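Local coordinates for protein serine proteinase inhibitor A (PDB 3E8L) that inhibits endopeptidases, probably blocking trypsin and chymotrypsin together through two reactive sites of a Kunitz-type fold, at residues N109-I117 and F162-I172; E138-A146 and E175-K183. The protein carries 2 engineered substitutions. All coordinates share one frame; numbering follows the deposited sequence. Where two conformers were deposited one is given.

Contact 1 (N109-I117 and F162-I172)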
ATOM      1  N   ASN A 109      -0.097  17.880 -17.286  1.00 29.57           N
ATOM      2  CA  ASN A 109      -1.546  18.013 -17.307  1.00 29.78           C
ATOM      3  C   ASN A 109      -1.915  19.445 -16.948  1.00 29.36           C
ATOM      4  O   ASN A 109      -1.657  19.900 -15.826  1.00 29.85           O
ATOM      5  CB  ASN A 109      -2.133  17.048 -16.269  1.00 30.31           C
ATOM      6  CG  ASN A 109      -3.621  16.809 -16.440  1.00 31.87           C
ATOM      7  OD1 ASN A 109      -4.136  15.812 -15.937  1.00 35.49           O
ATOM      8  ND2 ASN A 109      -4.323  17.717 -17.117  1.00 33.00           N
ATOM      9  N   GLY A 110      -2.517  20.157 -17.891  1.00 28.74           N
ATOM     10  CA  GLY A 110      -2.877  21.551 -17.664  1.00 27.62           C
ATOM     11  C   GLY A 110      -1.644  22.430 -17.746  1.00 27.35           C
ATOM     12  O   GLY A 110      -1.613  23.520 -17.179  1.00 27.78           O
ATOM     13  N   GLY A 111      -0.629  21.968 -18.469  1.00 26.57           N
ATOM     14  CA  GLY A 111       0.635  22.674 -18.525  1.00 26.12           C
ATOM     15  C   GLY A 111       1.407  22.511 -17.223  1.00 25.83           C
ATOM     16  O   GLY A 111       2.340  23.245 -16.971  1.00 25.47           O
ATOM     17  N   ILE A 112       0.997  21.553 -16.394  1.00 25.61           N
ATOM     18  CA  ILE A 112       1.675  21.272 -15.139  1.00 25.97           C
ATOM     19  C   ILE A 112       2.365  19.899 -15.186  1.00 26.03           C
ATOM     20  O   ILE A 112       1.748  18.894 -15.560  1.00 25.76           O
ATOM     21  CB  ILE A 112       0.704  21.354 -13.918  1.00 25.61           C
ATOM     22  CG1 ILE A 112      -0.039  22.696 -13.873  1.00 25.83           C
ATOM     23  CG2 ILE A 112       1.453  21.141 -12.620  1.00 26.50           C
ATOM     24  CD1 ILE A 112       0.751  23.887 -13.358  1.00 25.07           C
ATOM     25  N   SER A 113       3.650  19.875 -14.837  1.00 26.00           N
ATOM     26  CA  SER A 113       4.368  18.625 -14.663  1.00 26.78           C
ATOM     27  C   SER A 113       4.487  18.318 -13.185  1.00 27.18           C
ATOM     28  O   SER A 113       5.028  19.126 -12.412  1.00 27.64           O
ATOM     29  CB  SER A 113       5.742  18.671 -15.310  1.00 26.64           C
ATOM     30  OG  SER A 113       5.598  18.785 -16.715  1.00 29.67           O
ATOM     31  N   PHE A 114       3.961  17.159 -12.792  1.00 27.14           N
ATOM     32  CA  PHE A 114       4.043  16.712 -11.419  1.00 27.29           C
ATOM     33  C   PHE A 114       3.839  15.207 -11.282  1.00 27.49           C
ATOM     34  O   PHE A 114       3.410  14.533 -12.219  1.00 26.95           O
ATOM     35  CB  PHE A 114       3.037  17.474 -10.549  1.00 27.57           C
ATOM     36  CG  PHE A 114       1.578  17.154 -10.837  1.00 28.80           C
ATOM     37  CD1 PHE A 114       0.697  16.896  -9.781  1.00 28.76           C
ATOM     38  CD2 PHE A 114       1.079  17.131 -12.143  1.00 29.58           C
ATOM     39  CE1 PHE A 114      -0.645  16.623 -10.014  1.00 27.33           C
ATOM     40  CE2 PHE A 114      -0.262  16.853 -12.390  1.00 29.88           C
ATOM     41  CZ  PHE A 114      -1.130  16.600 -11.312  1.00 29.24           C
ATOM     42  N   GLN A 115       4.181  14.700 -10.101  1.00 27.89           N
ATOM     43  CA  GLN A 115       3.779  13.374  -9.677  1.00 28.17           C
ATOM     44  C   GLN A 115       2.496  13.510  -8.863  1.00 27.99           C
ATOM     45  O   GLN A 115       2.537  13.973  -7.728  1.00 27.92           O
ATOM     46  CB  GLN A 115       4.866  12.730  -8.823  1.00 28.00           C
ATOM     47  CG  GLN A 115       6.177  12.523  -9.522  1.00 28.47           C
ATOM     48  CD  GLN A 115       7.169  11.852  -8.617  1.00 30.05           C
ATOM     49  OE1 GLN A 115       8.031  12.512  -8.028  1.00 30.87           O
ATOM     50  NE2 GLN A 115       7.014  10.537  -8.436  1.00 27.98           N
ATOM     51  N   PRO A 116       1.340  13.118  -9.440  1.00 27.91           N
ATOM     52  CA  PRO A 116       0.123  13.267  -8.637  1.00 27.39           C
ATOM     53  C   PRO A 116       0.023  12.203  -7.563  1.00 27.22           C
ATOM     54  O   PRO A 116       0.696  11.178  -7.651  1.00 27.39           O
ATOM     55  CB  PRO A 116      -1.000  13.065  -9.661  1.00 27.08           C
ATOM     56  CG  PRO A 116      -0.382  12.316 -10.773  1.00 27.53           C
ATOM     57  CD  PRO A 116       1.042  12.741 -10.834  1.00 27.73           C
ATOM     58  N   ILE A 117      -0.788  12.459  -6.540  0.50 26.98           N
ATOM     59  CA  ILE A 117      -1.236  11.401  -5.659  0.50 26.68           C
ATOM     60  C   ILE A 117      -2.473  10.850  -6.356  0.50 26.99           C
ATOM     61  O   ILE A 117      -3.357  11.618  -6.763  0.50 27.10           O
ATOM     62  CB  ILE A 117      -1.628  11.921  -4.255  0.50 26.61           C
ATOM     63  CG1 ILE A 117      -0.495  12.750  -3.645  0.50 25.63           C
ATOM     64  CG2 ILE A 117      -1.983  10.764  -3.346  0.50 26.19           C
ATOM     65  CD1 ILE A 117       0.864  12.081  -3.717  0.50 21.75           C
ATOM     66  N   PHE A 162      -1.428  21.431  -6.611  1.00 24.17           N
ATOM     67  CA  PHE A 162      -1.218  21.976  -7.953  1.00 24.91           C
ATOM     68  C   PHE A 162      -2.525  22.456  -8.601  1.00 25.17           C
ATOM     69  O   PHE A 162      -3.490  21.698  -8.677  1.00 25.73           O
ATOM     70  CB  PHE A 162      -0.592  20.912  -8.867  1.00 24.90           C
ATOM     71  CG  PHE A 162       0.760  20.449  -8.432  1.00 25.01           C
ATOM     72  CD1 PHE A 162       1.904  21.047  -8.948  1.00 25.21           C
ATOM     73  CD2 PHE A 162       0.898  19.399  -7.528  1.00 24.75           C
ATOM     74  CE1 PHE A 162       3.185  20.616  -8.557  1.00 25.11           C
ATOM     75  CE2 PHE A 162       2.168  18.966  -7.132  1.00 26.55           C
ATOM     76  CZ  PHE A 162       3.319  19.580  -7.659  1.00 25.14           C
ATOM     77  N   ASN A 163      -2.554  23.694  -9.084  1.00 25.73           N
ATOM     78  CA  ASN A 163      -3.723  24.200  -9.824  1.00 26.22           C
ATOM     79  C   ASN A 163      -3.667  23.679 -11.257  1.00 25.90           C
ATOM     80  O   ASN A 163      -2.898  24.173 -12.080  1.00 25.69           O
ATOM     81  CB  ASN A 163      -3.821  25.738  -9.778  1.00 25.97           C
ATOM     82  CG  ASN A 163      -5.079  26.295 -10.492  1.00 28.21           C
ATOM     83  OD1 ASN A 163      -5.635  27.322 -10.081  1.00 31.30           O
ATOM     84  ND2 ASN A 163      -5.509  25.641 -11.568  1.00 28.02           N
ATOM     85  N   VAL A 164      -4.491  22.671 -11.532  1.00 25.92           N
ATOM     86  CA  VAL A 164      -4.525  22.005 -12.827  1.00 26.05           C
ATOM     87  C   VAL A 164      -5.890  22.226 -13.483  1.00 26.68           C
ATOM     88  O   VAL A 164      -6.892  21.672 -13.032  1.00 27.36           O
ATOM     89  CB  VAL A 164      -4.289  20.510 -12.653  1.00 25.09           C
ATOM     90  CG1 VAL A 164      -4.299  19.813 -13.986  1.00 25.61           C
ATOM     91  CG2 VAL A 164      -2.972  20.271 -11.958  1.00 25.16           C
ATOM     92  N   ASN A 165      -5.928  23.029 -14.545  1.00 26.92           N
ATOM     93  CA  ASN A 165      -7.193  23.401 -15.202  1.00 27.11           C
ATOM     94  C   ASN A 165      -8.255  23.799 -14.172  1.00 27.22           C
ATOM     95  O   ASN A 165      -9.334  23.211 -14.137  1.00 27.63           O
ATOM     96  CB  ASN A 165      -7.742  22.247 -16.070  1.00 26.92           C
ATOM     97  CG  ASN A 165      -6.797  21.828 -17.187  1.00 26.71           C
ATOM     98  OD1 ASN A 165      -6.511  20.631 -17.356  1.00 26.98           O
ATOM     99  ND2 ASN A 165      -6.304  22.800 -17.952  1.00 24.12           N
ATOM    100  N   GLY A 166      -7.933  24.751 -13.302  1.00 26.89           N
ATOM    101  CA  GLY A 166      -8.897  25.247 -12.326  1.00 26.83           C
ATOM    102  C   GLY A 166      -9.130  24.370 -11.098  1.00 27.00           C
ATOM    103  O   GLY A 166      -9.622  24.856 -10.081  1.00 26.97           O
ATOM    104  N   ARG A 167      -8.776  23.086 -11.176  1.00 26.90           N
ATOM    105  CA  ARG A 167      -8.972  22.179 -10.046  1.00 26.83           C
ATOM    106  C   ARG A 167      -7.691  22.021  -9.216  1.00 26.62           C
ATOM    107  O   ARG A 167      -6.577  21.999  -9.759  1.00 26.73           O
ATOM    108  CB  ARG A 167      -9.532  20.824 -10.500  1.00 26.95           C
ATOM    109  CG  ARG A 167     -10.950  20.928 -11.043  1.00 28.83           C
ATOM    110  CD  ARG A 167     -11.561  19.589 -11.362  1.00 32.78           C
ATOM    111  NE  ARG A 167     -12.539  19.700 -12.449  1.00 36.67           N
ATOM    112  CZ  ARG A 167     -13.859  19.497 -12.324  1.00 39.82           C
ATOM    113  NH1 ARG A 167     -14.392  19.159 -11.141  1.00 39.90           N
ATOM    114  NH2 ARG A 167     -14.660  19.640 -13.390  1.00 38.77           N
ATOM    115  N   THR A 168      -7.855  21.947  -7.898  1.00 25.50           N
ATOM    116  CA  THR A 168      -6.729  21.789  -7.026  1.00 25.13           C
ATOM    117  C   THR A 168      -6.427  20.297  -6.799  1.00 25.50           C
ATOM    118  O   THR A 168      -7.200  19.581  -6.168  1.00 25.89           O
ATOM    119  CB  THR A 168      -6.949  22.544  -5.712  1.00 25.02           C
ATOM    120  OG1 THR A 168      -7.015  23.955  -5.982  1.00 24.48           O
ATOM    121  CG2 THR A 168      -5.803  22.279  -4.740  1.00 24.80           C
ATOM    122  N   LEU A 169      -5.299  19.839  -7.333  1.00 25.24           N
ATOM    123  CA  LEU A 169      -4.885  18.443  -7.229  1.00 25.22           C
ATOM    124  C   LEU A 169      -3.674  18.278  -6.316  1.00 24.99           C
ATOM    125  O   LEU A 169      -2.853  19.183  -6.182  1.00 25.42           O
ATOM    126  CB  LEU A 169      -4.539  17.885  -8.618  1.00 24.93           C
ATOM    127  CG  LEU A 169      -5.661  17.381  -9.511  1.00 25.25           C
ATOM    128  CD1 LEU A 169      -6.528  18.542 -10.041  1.00 25.16           C
ATOM    129  CD2 LEU A 169      -5.053  16.555 -10.656  1.00 24.55           C
ATOM    130  N   LEU A 170      -3.553  17.112  -5.709  1.00 24.74           N
ATOM    131  CA  LEU A 170      -2.440  16.865  -4.822  1.00 24.73           C
ATOM    132  C   LEU A 170      -1.347  16.153  -5.582  1.00 25.31           C
ATOM    133  O   LEU A 170      -1.636  15.337  -6.461  1.00 26.06           O
ATOM    134  CB  LEU A 170      -2.886  16.026  -3.630  1.00 24.14           C
ATOM    135  CG  LEU A 170      -3.878  16.644  -2.650  1.00 22.66           C
ATOM    136  CD1 LEU A 170      -3.865  15.825  -1.407  1.00 20.77           C
ATOM    137  CD2 LEU A 170      -3.488  18.087  -2.336  1.00 22.99           C
ATOM    138  N   GLY A 171      -0.096  16.465  -5.256  1.00 25.20           N
ATOM    139  CA  GLY A 171       1.047  15.746  -5.810  1.00 24.70           C
ATOM    140  C   GLY A 171       2.267  15.928  -4.925  1.00 25.03           C
ATOM    141  O   GLY A 171       2.189  16.574  -3.873  1.00 25.61           O
ATOM    142  N   ILE A 172       3.388  15.328  -5.324  1.00 24.43           N
ATOM    143  CA  ILE A 172       4.644  15.485  -4.626  1.00 23.81           C
ATOM    144  C   ILE A 172       5.128  16.891  -4.915  1.00 24.19           C
ATOM    145  O   ILE A 172       5.162  17.318  -6.084  1.00 23.79           O
ATOM    146  CB  ILE A 172       5.687  14.457  -5.123  1.00 23.74           C
ATOM    147  CG1 ILE A 172       5.183  13.028  -4.915  1.00 23.22           C
ATOM    148  CG2 ILE A 172       7.084  14.706  -4.500  1.00 22.97           C
ATOM    149  CD1 ILE A 172       4.828  12.628  -3.459  1.00 21.36           C
TER
HETATM  150  O   HOH W   1      -3.640  24.551 -15.647  1.00 22.03           O
HETATM  151  O   HOH W   2       5.541  16.522  -8.634  1.00 26.65           O
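F114 and F162 meet at the middle of this contact, which joins strand 113-119 to the hairpin formed by strands 159-164 and 167-172 of the beta-trefoil. CB of F114 lies over one face of the F162 ring, 3.7 Å from its centroid, in a CH-pi contact. The two rings are oblique, with planes 47° apart, and the two side chains come from opposite directions and pass alongside. CG of F114 stands between its own backbone N and carbonyl carbon (chi1 68°). This torsion sets the ring against the hairpin, with CZ 4.0 Å from CD2 of L169. L170 O and CA of G171 lie at the edge of the same ring. CD of P116 sits over the centre of one face, so F114 is packed by both segments. I112 adds its CG2, 3.7 Å from CD1 of F162.

The backbones join around P116 and G171, which form a single bridge. I172 N donates to Q115 O (2.9 Å), close to the line of the C=O bond. I117 N donates to L170 O (3.0 Å), but from above the carbonyl plane, 43° out of it. G171 lets the chains come this close: a CB here would run into Q115 O and CD1 of F114. A water bridges Q115 N and I172 O beside this joint.

Further out, strand 52-57 backs the contact. The backbones of I117 and L170 both bond to V55, and N109, P116 and L169 touch Y54. At the other end, residues V164 to R167 make the type I' turn of the hairpin. There a second water donates to G110 O (2.7 Å) and accepts from N165 N (3.0 Å).

Contact 2 (E138-A146 and E175-K183). Engineered in segment 175-183: Q180 (natural residue Arg).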
ATOM      1  N   GLU A 138       0.243  24.647  14.352  1.00 32.51           N
ATOM      2  CA  GLU A 138      -1.043  24.578  15.039  1.00 32.35           C
ATOM      3  C   GLU A 138      -1.581  23.167  15.185  1.00 31.63           C
ATOM      4  O   GLU A 138      -1.565  22.375  14.234  1.00 31.96           O
ATOM      5  CB  GLU A 138      -2.080  25.517  14.421  1.00 32.74           C
ATOM      6  CG  GLU A 138      -2.217  25.442  12.921  1.00 34.46           C
ATOM      7  CD  GLU A 138      -3.317  26.359  12.380  1.00 37.62           C
ATOM      8  OE1 GLU A 138      -3.268  26.642  11.159  1.00 38.37           O
ATOM      9  OE2 GLU A 138      -4.216  26.792  13.156  1.00 37.61           O
ATOM     10  N   THR A 139      -2.065  22.858  16.383  1.00 30.68           N
ATOM     11  CA  THR A 139      -2.478  21.503  16.685  1.00 29.97           C
ATOM     12  C   THR A 139      -3.747  21.130  15.897  1.00 29.07           C
ATOM     13  O   THR A 139      -4.594  21.976  15.634  1.00 28.52           O
ATOM     14  CB  THR A 139      -2.596  21.238  18.221  1.00 30.32           C
ATOM     15  OG1 THR A 139      -3.978  21.158  18.603  1.00 31.56           O
ATOM     16  CG2 THR A 139      -1.828  22.311  19.067  1.00 29.54           C
ATOM     17  N   GLY A 140      -3.829  19.868  15.482  1.00 28.72           N
ATOM     18  CA  GLY A 140      -4.904  19.380  14.607  1.00 28.03           C
ATOM     19  C   GLY A 140      -4.828  19.791  13.143  1.00 27.86           C
ATOM     20  O   GLY A 140      -5.789  19.609  12.401  1.00 27.86           O
ATOM     21  N   VAL A 141      -3.692  20.348  12.727  1.00 27.67           N
ATOM     22  CA  VAL A 141      -3.474  20.792  11.353  1.00 27.38           C
ATOM     23  C   VAL A 141      -2.156  20.181  10.891  1.00 27.90           C
ATOM     24  O   VAL A 141      -1.123  20.333  11.564  1.00 28.01           O
ATOM     25  CB  VAL A 141      -3.415  22.351  11.235  1.00 27.32           C
ATOM     26  CG1 VAL A 141      -3.250  22.769   9.799  1.00 27.18           C
ATOM     27  CG2 VAL A 141      -4.661  22.999  11.784  1.00 26.08           C
ATOM     28  N   TYR A 142      -2.179  19.486   9.752  1.00 27.98           N
ATOM     29  CA  TYR A 142      -1.037  18.671   9.367  1.00 28.32           C
ATOM     30  C   TYR A 142      -0.598  18.831   7.931  1.00 29.01           C
ATOM     31  O   TYR A 142      -1.365  19.254   7.081  1.00 29.28           O
ATOM     32  CB  TYR A 142      -1.320  17.188   9.654  1.00 27.69           C
ATOM     33  CG  TYR A 142      -1.766  16.939  11.078  1.00 27.29           C
ATOM     34  CD1 TYR A 142      -0.833  16.774  12.107  1.00 24.26           C
ATOM     35  CD2 TYR A 142      -3.129  16.889  11.399  1.00 25.96           C
ATOM     36  CE1 TYR A 142      -1.237  16.555  13.415  1.00 23.96           C
ATOM     37  CE2 TYR A 142      -3.548  16.683  12.702  1.00 25.72           C
ATOM     38  CZ  TYR A 142      -2.596  16.513  13.717  1.00 25.75           C
ATOM     39  OH  TYR A 142      -3.017  16.298  15.020  1.00 23.79           O
ATOM     40  N   LYS A 143       0.657  18.477   7.685  1.00 30.01           N
ATOM     41  CA  LYS A 143       1.184  18.329   6.346  1.00 30.82           C
ATOM     42  C   LYS A 143       1.242  16.838   6.058  1.00 30.76           C
ATOM     43  O   LYS A 143       1.635  16.062   6.937  1.00 30.99           O
ATOM     44  CB  LYS A 143       2.586  18.960   6.258  1.00 31.35           C
ATOM     45  CG  LYS A 143       2.562  20.440   5.840  1.00 33.80           C
ATOM     46  CD  LYS A 143       3.906  21.143   5.998  1.00 37.28           C
ATOM     47  CE  LYS A 143       3.955  21.992   7.251  1.00 39.86           C
ATOM     48  NZ  LYS A 143       4.671  23.305   7.040  1.00 42.45           N
ATOM     49  N   LEU A 144       0.839  16.427   4.855  1.00 30.04           N
ATOM     50  CA  LEU A 144       1.005  15.036   4.465  1.00 29.47           C
ATOM     51  C   LEU A 144       2.362  14.812   3.795  1.00 29.07           C
ATOM     52  O   LEU A 144       2.896  15.704   3.136  1.00 29.07           O
ATOM     53  CB  LEU A 144      -0.125  14.575   3.538  1.00 29.32           C
ATOM     54  CG  LEU A 144      -1.552  14.782   4.050  1.00 30.82           C
ATOM     55  CD1 LEU A 144      -2.587  14.454   2.952  1.00 29.20           C
ATOM     56  CD2 LEU A 144      -1.820  14.010   5.362  1.00 30.31           C
ATOM     57  N   ALA A 145       2.905  13.609   3.965  1.00 28.20           N
ATOM     58  CA  ALA A 145       4.118  13.181   3.269  1.00 27.28           C
ATOM     59  C   ALA A 145       3.901  11.792   2.684  1.00 26.86           C
ATOM     60  O   ALA A 145       3.118  10.998   3.198  1.00 26.31           O
ATOM     61  CB  ALA A 145       5.305  13.198   4.200  1.00 26.94           C
ATOM     62  N   ALA A 146       4.574  11.517   1.581  1.00 26.91           N
ATOM     63  CA  ALA A 146       4.317  10.309   0.804  1.00 27.07           C
ATOM     64  C   ALA A 146       5.562   9.443   0.826  1.00 27.09           C
ATOM     65  O   ALA A 146       6.628   9.910   0.453  1.00 27.41           O
ATOM     66  CB  ALA A 146       3.930  10.669  -0.627  1.00 26.06           C
ATOM     67  N   GLU A 175       2.537  23.380  -3.948  1.00 28.13           N
ATOM     68  CA  GLU A 175       2.276  24.507  -3.083  1.00 28.92           C
ATOM     69  C   GLU A 175       1.939  23.961  -1.715  1.00 28.58           C
ATOM     70  O   GLU A 175       1.399  22.842  -1.592  1.00 28.66           O
ATOM     71  CB  GLU A 175       1.115  25.341  -3.635  1.00 29.56           C
ATOM     72  CG  GLU A 175       1.351  26.848  -3.609  1.00 33.75           C
ATOM     73  CD  GLU A 175       1.807  27.400  -4.961  1.00 38.67           C
ATOM     74  OE1 GLU A 175       0.947  27.988  -5.665  1.00 38.29           O
ATOM     75  OE2 GLU A 175       3.014  27.246  -5.315  1.00 40.68           O
ATOM     76  N   HIS A 176       2.271  24.751  -0.700  1.00 28.23           N
ATOM     77  CA  HIS A 176       2.009  24.448   0.697  1.00 28.25           C
ATOM     78  C   HIS A 176       0.532  24.069   0.859  1.00 27.74           C
ATOM     79  O   HIS A 176      -0.356  24.777   0.390  1.00 27.33           O
ATOM     80  CB  HIS A 176       2.406  25.688   1.515  1.00 29.04           C
ATOM     81  CG  HIS A 176       2.068  25.622   2.973  1.00 31.46           C
ATOM     82  ND1 HIS A 176       0.956  26.244   3.509  1.00 33.57           N
ATOM     83  CD2 HIS A 176       2.718  25.051   4.017  1.00 33.44           C
ATOM     84  CE1 HIS A 176       0.921  26.036   4.815  1.00 34.37           C
ATOM     85  NE2 HIS A 176       1.982  25.318   5.149  1.00 35.10           N
ATOM     86  N   PHE A 177       0.283  22.923   1.485  1.00 27.52           N
ATOM     87  CA  PHE A 177      -1.062  22.376   1.646  1.00 27.41           C
ATOM     88  C   PHE A 177      -1.145  21.718   3.019  1.00 27.56           C
ATOM     89  O   PHE A 177      -0.332  20.840   3.331  1.00 27.98           O
ATOM     90  CB  PHE A 177      -1.332  21.353   0.535  1.00 27.06           C
ATOM     91  CG  PHE A 177      -2.738  20.809   0.503  1.00 28.14           C
ATOM     92  CD1 PHE A 177      -3.794  21.570  -0.045  1.00 28.97           C
ATOM     93  CD2 PHE A 177      -3.012  19.519   0.968  1.00 28.11           C
ATOM     94  CE1 PHE A 177      -5.107  21.065  -0.102  1.00 27.50           C
ATOM     95  CE2 PHE A 177      -4.322  19.001   0.920  1.00 28.48           C
ATOM     96  CZ  PHE A 177      -5.370  19.778   0.382  1.00 28.60           C
ATOM     97  N   THR A 178      -2.093  22.122   3.838  1.00 20.00           N
ATOM     98  CA  THR A 178      -2.250  21.601   5.172  1.00 20.00           C
ATOM     99  C   THR A 178      -3.667  21.091   5.373  1.00 20.00           C
ATOM    100  O   THR A 178      -4.553  21.524   4.717  1.00 27.60           O
ATOM    101  CB  THR A 178      -1.803  22.601   6.256  1.00 20.00           C
ATOM    102  OG1 THR A 178      -2.717  23.653   6.362  1.00 20.00           O
ATOM    103  CG2 THR A 178      -0.572  23.204   5.943  1.00 20.00           C
ATOM    104  N   VAL A 179      -3.858  20.094   6.216  1.00 26.72           N
ATOM    105  CA  VAL A 179      -5.160  19.467   6.352  1.00 26.32           C
ATOM    106  C   VAL A 179      -5.606  19.273   7.784  1.00 26.61           C
ATOM    107  O   VAL A 179      -4.819  19.354   8.719  1.00 26.78           O
ATOM    108  CB  VAL A 179      -5.210  18.100   5.655  1.00 26.18           C
ATOM    109  CG1 VAL A 179      -4.865  18.234   4.192  1.00 25.95           C
ATOM    110  CG2 VAL A 179      -4.282  17.124   6.340  1.00 25.54           C
ATOM    111  N   GLN A 180      -6.895  19.012   7.932  1.00 26.39           N
ATOM    112  CA  GLN A 180      -7.460  18.490   9.159  1.00 26.44           C
ATOM    113  C   GLN A 180      -8.179  17.190   8.833  1.00 26.26           C
ATOM    114  O   GLN A 180      -8.654  16.990   7.722  1.00 25.60           O
ATOM    115  CB  GLN A 180      -8.451  19.475   9.785  1.00 26.38           C
ATOM    116  CG  GLN A 180      -7.817  20.625  10.542  1.00 27.73           C
ATOM    117  CD  GLN A 180      -8.806  21.358  11.428  1.00 28.53           C
ATOM    118  OE1 GLN A 180      -8.719  21.304  12.652  1.00 27.90           O
ATOM    119  NE2 GLN A 180      -9.744  22.058  10.811  1.00 27.56           N
ATOM    120  N   PHE A 181      -8.250  16.309   9.815  1.00 26.22           N
ATOM    121  CA  PHE A 181      -9.056  15.103   9.727  1.00 26.36           C
ATOM    122  C   PHE A 181     -10.360  15.365  10.455  1.00 27.33           C
ATOM    123  O   PHE A 181     -10.361  15.917  11.546  1.00 27.41           O
ATOM    124  CB  PHE A 181      -8.316  13.909  10.310  1.00 25.53           C
ATOM    125  CG  PHE A 181      -7.023  13.616   9.624  1.00 23.37           C
ATOM    126  CD1 PHE A 181      -5.854  14.253  10.017  1.00 20.35           C
ATOM    127  CD2 PHE A 181      -6.968  12.693   8.593  1.00 22.75           C
ATOM    128  CE1 PHE A 181      -4.658  13.980   9.399  1.00 20.80           C
ATOM    129  CE2 PHE A 181      -5.767  12.399   7.963  1.00 21.75           C
ATOM    130  CZ  PHE A 181      -4.609  13.051   8.360  1.00 21.29           C
ATOM    131  N   GLN A 182     -11.467  14.998   9.815  1.00 28.94           N
ATOM    132  CA  GLN A 182     -12.819  15.316  10.279  1.00 30.17           C
ATOM    133  C   GLN A 182     -13.579  14.005  10.318  1.00 30.53           C
ATOM    134  O   GLN A 182     -13.543  13.261   9.336  1.00 30.87           O
ATOM    135  CB  GLN A 182     -13.481  16.223   9.256  1.00 30.28           C
ATOM    136  CG  GLN A 182     -14.767  16.915   9.707  1.00 33.34           C
ATOM    137  CD  GLN A 182     -14.498  18.336  10.170  1.00 37.55           C
ATOM    138  OE1 GLN A 182     -13.679  19.052   9.567  1.00 39.08           O
ATOM    139  NE2 GLN A 182     -15.155  18.747  11.265  1.00 37.52           N
ATOM    140  N   LYS A 183     -14.264  13.694  11.414  1.00 30.98           N
ATOM    141  CA  LYS A 183     -14.943  12.401  11.448  1.00 32.01           C
ATOM    142  C   LYS A 183     -16.110  12.330  10.461  1.00 33.25           C
ATOM    143  O   LYS A 183     -16.669  13.361  10.085  1.00 32.98           O
ATOM    144  CB  LYS A 183     -15.318  11.899  12.855  1.00 31.49           C
ATOM    145  CG  LYS A 183     -15.276  12.870  14.009  1.00 30.58           C
ATOM    146  CD  LYS A 183     -15.471  12.069  15.311  1.00 29.80           C
ATOM    147  CE  LYS A 183     -15.452  12.914  16.579  1.00 27.14           C
ATOM    148  NZ  LYS A 183     -14.146  13.570  16.846  1.00 24.54           N
TER
HETATM  149  O   HOH W   3      -7.116  17.099  12.541  0.80 35.00           O
HETATM  150  O   HOH W   4       2.355  25.222   8.259  1.00 38.33           O
HETATM  151  O   HOH W   5       0.385  18.186   2.771  1.00 26.70           O
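Y142 and V179 form one antiparallel hydrogen-bonded pair where two strands of the beta-trefoil cross. Y142 N donates to V179 O, and V179 N to Y142 O, both at 2.8 Å and in the carbonyl planes. The strand segments 142-146 and 179-183 run at 95° to each other, which is consistent with a single bridge.

Side chains pack closely on the buried side. CD2 of Y142 meets the edge of the F181 ring in its plane, 3.8 Å from CE1, and the two side chains cross at about a right angle. CD2 of L144 fits against CG2 of V179 at 4.1 Å. Water fills in where the backbones part: one molecule links G140 O to F181 N, another L144 N to F177 O. The engineered Q180 lays its CG against G140 O, in the type II turn E138-V141.

The K143 side is looser. Here a chi1 of 72° turns OG1 of T178 onto CG1 of V141. The K143 chain bends beyond CG and brings NZ to the edge of the H176 ring, 3.9 Å from NE2. A water 3.2 Å from NZ joins the two. With K143 cut back to an alanine, this water would probably lose its lysine donor, and CG2 of T178 the cover of CG.

Outside the contact, Y142 OH bonds to V12 N. The F69 ring meets F181 nearly at right angles. Strand 142-147 is an edge strand, within this chain, of the four-stranded sheet in which it pairs with 130-135, while strand 179-183 pairs with strand 30-34.

In the fold
From the N terminus the segments come in the order 109-117, 138-146, 162-172, 175-183, so the two contacts cross. Contact 1 closes a loop of 44 residues that contains strands 130-135 and 142-147. Contact 2 closes one of 28 residues that contains the hairpin of strands 159-164 and 167-172. Each loop therefore carries a segment of the other contact. Their centres are about 18 Å apart, but their margins touch: L170 CD2 lies 3.5 Å from F177 CE2, and I172 CD1 3.6 Å from A146 CB. Together they tie strand 113-119, this hairpin, strand 142-147 and the C-terminal strand 179-183 into one trefoil body.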